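PDB 4MN7: putative uncharacterized protein Ta0848 from Thermoplasma acidophilum, which is a GAF-domain protein that probably reduces free methionine-R-sulfoxide to methionine, as a type II free methionine-R-sulfoxide reductase. Local coordinates for residues 48-53 / 82-87; 25-30 / 107-112. The protein carries 1 engineered substitution. All blocks are in the same frame, centred on the assembly; numbering follows the deposited sequence.

Interaction 1. Residues 48-53 / 82-87; sequences TDHVEI and LASFPS. Engineered in segment 82-87: Ser84 (natural residue Cys).
Three polar side chains, one water and a phenylalanine ring join the loop ahead of strand 52-53 to residues 82-87. Ser84, engineered in place of the natural cysteine, has OG anti to its carbonyl carbon, which carries the hydroxyl to His50. It meets the imidazole at the edge, in the ring plane, and the bond between Ser84 OG and His50 ND1 is short, at 2.7 Å, and fairly straight. In His50, CG beside the backbone N (chi1 -55°) brings the ring to Ser84, and the second torsion, 128°, turns its ND1 edge to the hydroxyl. With OG1 anti to its own N, Thr48 OG1 accepts from His50 N, 3.0 Å away at 171°, closing an ST turn that fixes where the histidine starts. The water lies 2.8 Å from Thr48 OG1 and 2.9 Å from Ser84 OG, bridging the two hydroxyls. Beside this polar cluster, Phe85 brings CZ obliquely to within 3.8 Å of Thr48 CB, while Ser84 CB sits over one ring face toward its rim. Tyr31, from strand 27-34, holds His50 O with its hydroxyl. Two irregular loops meeting beside one face of the central sheet are consistent with the ligand-pocket side of a GAF domain.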
ATOM      1  N   THR A  48       0.057  22.572   2.992  1.00 39.91           N
ATOM      2  CA  THR A  48       0.886  23.239   1.969  1.00 43.24           C
ATOM      3  C   THR A  48      -0.020  24.033   1.068  1.00 39.79           C
ATOM      4  O   THR A  48      -1.184  23.697   0.913  1.00 43.24           O
ATOM      5  CB  THR A  48       1.746  22.290   1.111  1.00 44.89           C
ATOM      6  OG1 THR A  48       2.516  23.067   0.143  1.00 40.37           O
ATOM      7  CG2 THR A  48       0.890  21.274   0.355  1.00 43.04           C
ATOM      8  N   ASP A  49       0.518  25.084   0.485  1.00 41.96           N
ATOM      9  CA  ASP A  49      -0.191  25.844  -0.538  1.00 48.40           C
ATOM     10  C   ASP A  49      -0.045  25.217  -1.940  1.00 53.57           C
ATOM     11  O   ASP A  49      -0.758  25.610  -2.874  1.00 51.65           O
ATOM     12  CB  ASP A  49       0.353  27.269  -0.573  1.00 54.83           C
ATOM     13  CG  ASP A  49      -0.170  28.116   0.580  1.00 60.52           C
ATOM     14  OD1 ASP A  49      -1.392  28.018   0.880  1.00 69.15           O
ATOM     15  OD2 ASP A  49       0.641  28.875   1.170  1.00 64.23           O
ATOM     16  N   HIS A  50       0.885  24.258  -2.082  1.00 41.29           N
ATOM     17  CA  HIS A  50       1.206  23.705  -3.370  1.00 44.88           C
ATOM     18  C   HIS A  50       0.583  22.363  -3.528  1.00 41.10           C
ATOM     19  O   HIS A  50       1.236  21.333  -3.333  1.00 38.55           O
ATOM     20  CB  HIS A  50       2.715  23.656  -3.524  1.00 46.13           C
ATOM     21  CG  HIS A  50       3.353  24.985  -3.310  1.00 57.91           C
ATOM     22  ND1 HIS A  50       4.407  25.179  -2.437  1.00 60.29           N
ATOM     23  CD2 HIS A  50       3.050  26.205  -3.815  1.00 60.07           C
ATOM     24  CE1 HIS A  50       4.756  26.452  -2.452  1.00 64.06           C
ATOM     25  NE2 HIS A  50       3.948  27.098  -3.274  1.00 63.43           N
ATOM     26  N   VAL A  51      -0.690  22.411  -3.866  1.00 37.65           N
ATOM     27  CA  VAL A  51      -1.530  21.247  -4.048  1.00 36.83           C
ATOM     28  C   VAL A  51      -1.500  20.764  -5.491  1.00 35.27           C
ATOM     29  O   VAL A  51      -1.592  19.554  -5.706  1.00 38.02           O
ATOM     30  CB  VAL A  51      -2.963  21.584  -3.619  1.00 42.94           C
ATOM     31  CG1 VAL A  51      -3.853  20.377  -3.693  1.00 44.68           C
ATOM     32  CG2 VAL A  51      -2.934  22.167  -2.212  1.00 45.13           C
ATOM     33  N   GLU A  52      -1.449  21.704  -6.455  1.00 34.16           N
ATOM     34  CA  GLU A  52      -1.268  21.381  -7.886  1.00 38.09           C
ATOM     35  C   GLU A  52       0.008  22.022  -8.349  1.00 39.17           C
ATOM     36  O   GLU A  52       0.246  23.203  -8.078  1.00 38.62           O
ATOM     37  CB  GLU A  52      -2.392  21.881  -8.770  1.00 44.14           C
ATOM     38  CG  GLU A  52      -3.793  21.555  -8.268  1.00 49.44           C
ATOM     39  CD  GLU A  52      -4.375  22.628  -7.329  1.00 51.67           C
ATOM     40  OE1 GLU A  52      -3.788  23.748  -7.250  1.00 46.52           O
ATOM     41  OE2 GLU A  52      -5.428  22.334  -6.686  1.00 46.98           O
ATOM     42  N   ILE A  53       0.855  21.240  -9.005  1.00 34.02           N
ATOM     43  CA  ILE A  53       2.173  21.735  -9.481  1.00 36.55           C
ATOM     44  C   ILE A  53       2.330  21.431 -10.948  1.00 37.16           C
ATOM     45  O   ILE A  53       2.381  20.282 -11.359  1.00 32.57           O
ATOM     46  CB  ILE A  53       3.340  21.169  -8.673  1.00 37.48           C
ATOM     47  CG1 ILE A  53       3.176  21.516  -7.161  1.00 37.79           C
ATOM     48  CG2 ILE A  53       4.720  21.637  -9.178  1.00 34.30           C
ATOM     49  CD1 ILE A  53       4.160  20.686  -6.324  1.00 37.97           C
ATOM     50  N   LEU A  82      12.326  27.659  -4.056  1.00 52.73           N
ATOM     51  CA  LEU A  82      11.685  28.065  -2.768  1.00 64.11           C
ATOM     52  C   LEU A  82      10.979  26.849  -2.237  1.00 56.71           C
ATOM     53  O   LEU A  82      10.376  26.111  -3.002  1.00 52.21           O
ATOM     54  CB  LEU A  82      10.626  29.202  -2.909  1.00 68.13           C
ATOM     55  CG  LEU A  82      10.970  30.697  -2.658  1.00 72.11           C
ATOM     56  CD1 LEU A  82       9.739  31.600  -2.807  1.00 68.54           C
ATOM     57  CD2 LEU A  82      11.662  30.957  -1.318  1.00 72.46           C
ATOM     58  N   ALA A  83      11.036  26.667  -0.928  1.00 59.04           N
ATOM     59  CA  ALA A  83      10.252  25.622  -0.270  1.00 62.54           C
ATOM     60  C   ALA A  83       8.811  26.066  -0.028  1.00 53.29           C
ATOM     61  O   ALA A  83       8.423  27.195  -0.321  1.00 51.85           O
ATOM     62  CB  ALA A  83      10.936  25.136   1.044  1.00 66.13           C
ATOM     63  N   SER A  84       8.025  25.125   0.472  1.00 43.67           N
ATOM     64  CA  SER A  84       6.644  25.342   0.847  1.00 47.21           C
ATOM     65  C   SER A  84       6.517  25.784   2.289  1.00 41.72           C
ATOM     66  O   SER A  84       5.470  26.237   2.695  1.00 48.54           O
ATOM     67  CB  SER A  84       5.852  24.037   0.658  1.00 50.65           C
ATOM     68  OG  SER A  84       5.818  23.636  -0.701  1.00 63.51           O
ATOM     69  N   PHE A  85       7.582  25.631   3.065  1.00 43.01           N
ATOM     70  CA  PHE A  85       7.568  25.933   4.483  1.00 42.03           C
ATOM     71  C   PHE A  85       8.866  26.592   4.829  1.00 45.71           C
ATOM     72  O   PHE A  85       9.956  26.245   4.288  1.00 42.72           O
ATOM     73  CB  PHE A  85       7.358  24.703   5.399  1.00 43.24           C
ATOM     74  CG  PHE A  85       6.246  23.846   4.963  1.00 43.26           C
ATOM     75  CD1 PHE A  85       4.960  24.247   5.152  1.00 46.49           C
ATOM     76  CD2 PHE A  85       6.508  22.644   4.277  1.00 46.77           C
ATOM     77  CE1 PHE A  85       3.929  23.450   4.735  1.00 55.78           C
ATOM     78  CE2 PHE A  85       5.483  21.848   3.837  1.00 46.06           C
ATOM     79  CZ  PHE A  85       4.187  22.250   4.067  1.00 49.72           C
ATOM     80  N   PRO A  86       8.754  27.600   5.702  1.00 49.76           N
ATOM     81  CA  PRO A  86       9.924  28.387   5.974  1.00 53.42           C
ATOM     82  C   PRO A  86      10.915  27.612   6.824  1.00 50.62           C
ATOM     83  O   PRO A  86      12.138  27.827   6.688  1.00 54.21           O
ATOM     84  CB  PRO A  86       9.356  29.645   6.677  1.00 51.59           C
ATOM     85  CG  PRO A  86       7.981  29.314   7.094  1.00 53.42           C
ATOM     86  CD  PRO A  86       7.503  28.194   6.231  1.00 49.60           C
ATOM     87  N   SER A  87      10.411  26.700   7.665  1.00 43.35           N
ATOM     88  CA  SER A  87      11.324  25.833   8.437  1.00 45.17           C
ATOM     89  C   SER A  87      12.175  24.856   7.613  1.00 50.79           C
ATOM     90  O   SER A  87      13.213  24.409   8.078  1.00 45.68           O
ATOM     91  CB  SER A  87      10.581  25.091   9.522  1.00 47.02           C
ATOM     92  OG  SER A  87       9.562  24.309   9.006  1.00 43.44           O
TER
HETATM   93  O   HOH W   1       4.416  21.153  -0.490  1.00 54.19           O

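Interaction 2. Residues 25-30 / 107-112; sequences YDWVGF and DIDSDK
Asp107 opens the pairing with reciprocal bonds to Gly29: its N gives to Gly29 O at 2.8 Å, and its O takes Gly29 N at 2.9 Å. With CG anti to N, its carboxylate reaches across so that OD2 lies 3.6 Å from Trp27 CZ3. The indole occupies the space beside Gly29, where a CB would clash with CH2. Ile108 turns to the other face, against Leu124 of helix 118-136, while Val28 beside it meets helix 2-21; Ile108 CG1 packs alongside Val28 CG1, and Ile108 CG2 stands over the Tyr25 ring in a CH-pi contact, 4.3 Å from its centroid. This is the central antiparallel pair of the GAF sheet, in which the first strand along the chain, 27-34, lies beside the last, 101-110. Asp109 returns to the Trp27 face, its OD1 near CE3 with the carboxylate plane almost perpendicular to the indole, while OD2 bonds to Thr88. Its carbonyl accepts from both Asp26 N and Trp27 N, a classic beta bulge. Ser110 OG takes Lys112 N in an ST turn and bonds to Lys24 O. Asp111 N runs almost straight (173°) to the anti lone pair of Asp26 OD2, 2.7 Å away. An alanine at Asp26 would lose that acceptor and would probably loosen the turn after the strand. Asp111 OD1 is held by the hydroxyl of Ser87. The carboxylates of Asp26 and Asp111 stack, their OD2 atoms 3.7 Å apart, which may raise the pKa of one; Lys112 NZ, 4.8 Å from Asp26 OD2, could offset part of the repulsion.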
ATOM      1  N   TYR A  25      12.148  13.640   9.261  1.00 46.10           N
ATOM      2  CA  TYR A  25      11.141  13.767   8.217  1.00 38.54           C
ATOM      3  C   TYR A  25      10.026  14.574   8.812  1.00 38.61           C
ATOM      4  O   TYR A  25       9.326  14.070   9.657  1.00 37.94           O
ATOM      5  CB  TYR A  25      10.598  12.403   7.757  1.00 35.67           C
ATOM      6  CG  TYR A  25      11.567  11.521   6.997  1.00 38.42           C
ATOM      7  CD1 TYR A  25      12.939  11.748   6.969  1.00 34.83           C
ATOM      8  CD2 TYR A  25      11.101  10.413   6.314  1.00 34.36           C
ATOM      9  CE1 TYR A  25      13.791  10.891   6.273  1.00 41.48           C
ATOM     10  CE2 TYR A  25      11.953   9.562   5.619  1.00 35.58           C
ATOM     11  CZ  TYR A  25      13.281   9.807   5.608  1.00 40.88           C
ATOM     12  OH  TYR A  25      14.062   8.967   4.917  1.00 39.07           O
ATOM     13  N   ASP A  26       9.852  15.827   8.366  1.00 35.50           N
ATOM     14  CA  ASP A  26       8.845  16.732   8.942  1.00 35.52           C
ATOM     15  C   ASP A  26       7.562  16.910   8.151  1.00 39.90           C
ATOM     16  O   ASP A  26       6.579  17.264   8.726  1.00 37.38           O
ATOM     17  CB  ASP A  26       9.475  18.108   9.181  1.00 43.05           C
ATOM     18  CG  ASP A  26      10.538  18.045  10.255  1.00 44.38           C
ATOM     19  OD1 ASP A  26      10.134  17.593  11.328  1.00 43.50           O
ATOM     20  OD2 ASP A  26      11.725  18.340  10.020  1.00 38.47           O
ATOM     21  N   TRP A  27       7.574  16.618   6.840  1.00 39.77           N
ATOM     22  CA  TRP A  27       6.420  16.679   5.981  1.00 33.24           C
ATOM     23  C   TRP A  27       6.603  15.567   4.957  1.00 31.12           C
ATOM     24  O   TRP A  27       7.654  15.412   4.377  1.00 35.33           O
ATOM     25  CB  TRP A  27       6.328  18.073   5.276  1.00 33.75           C
ATOM     26  CG  TRP A  27       5.010  18.363   4.578  1.00 33.52           C
ATOM     27  CD1 TRP A  27       3.898  18.872   5.118  1.00 35.95           C
ATOM     28  CD2 TRP A  27       4.694  18.056   3.230  1.00 37.20           C
ATOM     29  NE1 TRP A  27       2.905  18.947   4.198  1.00 33.72           N
ATOM     30  CE2 TRP A  27       3.370  18.432   3.024  1.00 33.19           C
ATOM     31  CE3 TRP A  27       5.424  17.505   2.158  1.00 36.25           C
ATOM     32  CZ2 TRP A  27       2.733  18.259   1.811  1.00 34.85           C
ATOM     33  CZ3 TRP A  27       4.789  17.330   0.937  1.00 37.60           C
ATOM     34  CH2 TRP A  27       3.469  17.730   0.767  1.00 36.83           C
ATOM     35  N   VAL A  28       5.573  14.775   4.775  1.00 34.01           N
ATOM     36  CA  VAL A  28       5.555  13.734   3.798  1.00 30.82           C
ATOM     37  C   VAL A  28       4.317  13.813   2.943  1.00 34.75           C
ATOM     38  O   VAL A  28       3.214  13.881   3.451  1.00 34.70           O
ATOM     39  CB  VAL A  28       5.624  12.359   4.483  1.00 34.57           C
ATOM     40  CG1 VAL A  28       5.732  11.265   3.412  1.00 33.74           C
ATOM     41  CG2 VAL A  28       6.844  12.308   5.404  1.00 29.84           C
ATOM     42  N   GLY A  29       4.517  13.788   1.643  1.00 32.42           N
ATOM     43  CA  GLY A  29       3.409  13.777   0.702  1.00 36.28           C
ATOM     44  C   GLY A  29       3.601  12.952  -0.543  1.00 33.26           C
ATOM     45  O   GLY A  29       4.724  12.738  -1.002  1.00 31.76           O
ATOM     46  N   PHE A  30       2.467  12.501  -1.085  1.00 33.09           N
ATOM     47  CA  PHE A  30       2.417  11.881  -2.349  1.00 34.28           C
ATOM     48  C   PHE A  30       1.735  12.821  -3.325  1.00 36.36           C
ATOM     49  O   PHE A  30       0.523  13.192  -3.158  1.00 33.54           O
ATOM     50  CB  PHE A  30       1.653  10.573  -2.349  1.00 34.43           C
ATOM     51  CG  PHE A  30       2.373   9.393  -1.681  1.00 36.76           C
ATOM     52  CD1 PHE A  30       2.556   9.339  -0.319  1.00 36.61           C
ATOM     53  CD2 PHE A  30       2.781   8.298  -2.421  1.00 31.69           C
ATOM     54  CE1 PHE A  30       3.182   8.235   0.288  1.00 36.39           C
ATOM     55  CE2 PHE A  30       3.364   7.192  -1.804  1.00 33.83           C
ATOM     56  CZ  PHE A  30       3.573   7.179  -0.445  1.00 33.66           C
ATOM     57  N   ASP A 107       7.381  13.307  -1.782  1.00 29.71           N
ATOM     58  CA  ASP A 107       8.057  14.543  -1.450  1.00 29.04           C
ATOM     59  C   ASP A 107       8.169  14.657   0.032  1.00 27.68           C
ATOM     60  O   ASP A 107       7.152  14.636   0.748  1.00 28.66           O
ATOM     61  CB  ASP A 107       7.214  15.715  -1.991  1.00 28.45           C
ATOM     62  CG  ASP A 107       7.847  17.091  -1.776  1.00 33.07           C
ATOM     63  OD1 ASP A 107       9.098  17.180  -1.650  1.00 34.39           O
ATOM     64  OD2 ASP A 107       7.079  18.104  -1.754  1.00 33.14           O
ATOM     65  N   ILE A 108       9.397  14.787   0.515  1.00 31.28           N
ATOM     66  CA  ILE A 108       9.624  14.919   1.963  1.00 31.22           C
ATOM     67  C   ILE A 108      10.509  16.127   2.291  1.00 30.66           C
ATOM     68  O   ILE A 108      11.595  16.296   1.741  1.00 29.59           O
ATOM     69  CB  ILE A 108      10.319  13.641   2.494  1.00 32.03           C
ATOM     70  CG1 ILE A 108       9.503  12.419   2.157  1.00 32.33           C
ATOM     71  CG2 ILE A 108      10.494  13.712   3.986  1.00 36.45           C
ATOM     72  CD1 ILE A 108      10.133  11.075   2.570  1.00 36.11           C
ATOM     73  N   ASP A 109      10.070  16.911   3.261  1.00 30.44           N
ATOM     74  CA  ASP A 109      10.769  18.088   3.766  1.00 33.31           C
ATOM     75  C   ASP A 109      11.319  17.731   5.157  1.00 35.37           C
ATOM     76  O   ASP A 109      10.653  17.052   5.971  1.00 33.20           O
ATOM     77  CB  ASP A 109       9.776  19.269   4.052  1.00 37.25           C
ATOM     78  CG  ASP A 109       9.277  19.973   2.779  1.00 42.68           C
ATOM     79  OD1 ASP A 109       8.554  19.348   2.005  1.00 46.13           O
ATOM     80  OD2 ASP A 109       9.572  21.164   2.580  1.00 46.59           O
ATOM     81  N   SER A 110      12.507  18.243   5.423  1.00 39.65           N
ATOM     82  CA  SER A 110      13.089  18.232   6.728  1.00 35.79           C
ATOM     83  C   SER A 110      13.440  19.672   7.156  1.00 37.60           C
ATOM     84  O   SER A 110      14.018  20.416   6.361  1.00 34.03           O
ATOM     85  CB  SER A 110      14.399  17.472   6.686  1.00 37.27           C
ATOM     86  OG  SER A 110      14.931  17.417   8.019  1.00 42.09           O
ATOM     87  N   ASP A 111      13.223  19.963   8.445  1.00 37.42           N
ATOM     88  CA  ASP A 111      13.689  21.198   9.070  1.00 45.37           C
ATOM     89  C   ASP A 111      15.186  21.184   9.343  1.00 42.76           C
ATOM     90  O   ASP A 111      15.734  22.218   9.664  1.00 42.90           O
ATOM     91  CB  ASP A 111      12.953  21.470  10.386  1.00 41.20           C
ATOM     92  CG  ASP A 111      11.497  21.778  10.187  1.00 46.25           C
ATOM     93  OD1 ASP A 111      11.073  22.033   9.037  1.00 47.61           O
ATOM     94  OD2 ASP A 111      10.727  21.730  11.174  1.00 50.63           O
ATOM     95  N   LYS A 112      15.845  20.036   9.185  1.00 44.35           N
ATOM     96  CA  LYS A 112      17.293  19.919   9.405  1.00 43.29           C
ATOM     97  C   LYS A 112      17.997  19.953   8.094  1.00 43.76           C
ATOM     98  O   LYS A 112      17.452  19.592   7.050  1.00 42.94           O
ATOM     99  CB  LYS A 112      17.627  18.602  10.107  1.00 50.37           C
ATOM    100  CG  LYS A 112      16.819  18.359  11.381  1.00 59.19           C
ATOM    101  CD  LYS A 112      17.356  19.104  12.606  1.00 68.20           C
ATOM    102  CE  LYS A 112      16.314  20.022  13.252  1.00 83.02           C
ATOM    103  NZ  LYS A 112      14.976  19.400  13.453  1.00 83.55           N
TER

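How the interactions relate
Interaction 2 is buried at the middle of the sheet and is carried mainly by backbone pairing, whereas interaction 1 lies partly buried among loops and depends on side-chain hydroxyls, one of them on the engineered Ser84, an imidazole and a water. Their centres are about 11 Å apart, and residues 48-53 and 82-87 fall within the span of chain that 25-30 and 107-112 close. The two touch through Phe85, which packs against Trp27 and Asp109, and through Thr48 CG2, which rests on the indole; Ser87 probably hydrogen-bonds to Asp111. The loops of interaction 1 thus pack against the sheet face bearing Trp27, Asp107 and Asp109, while the Val28 and Ile108 face is covered by helices.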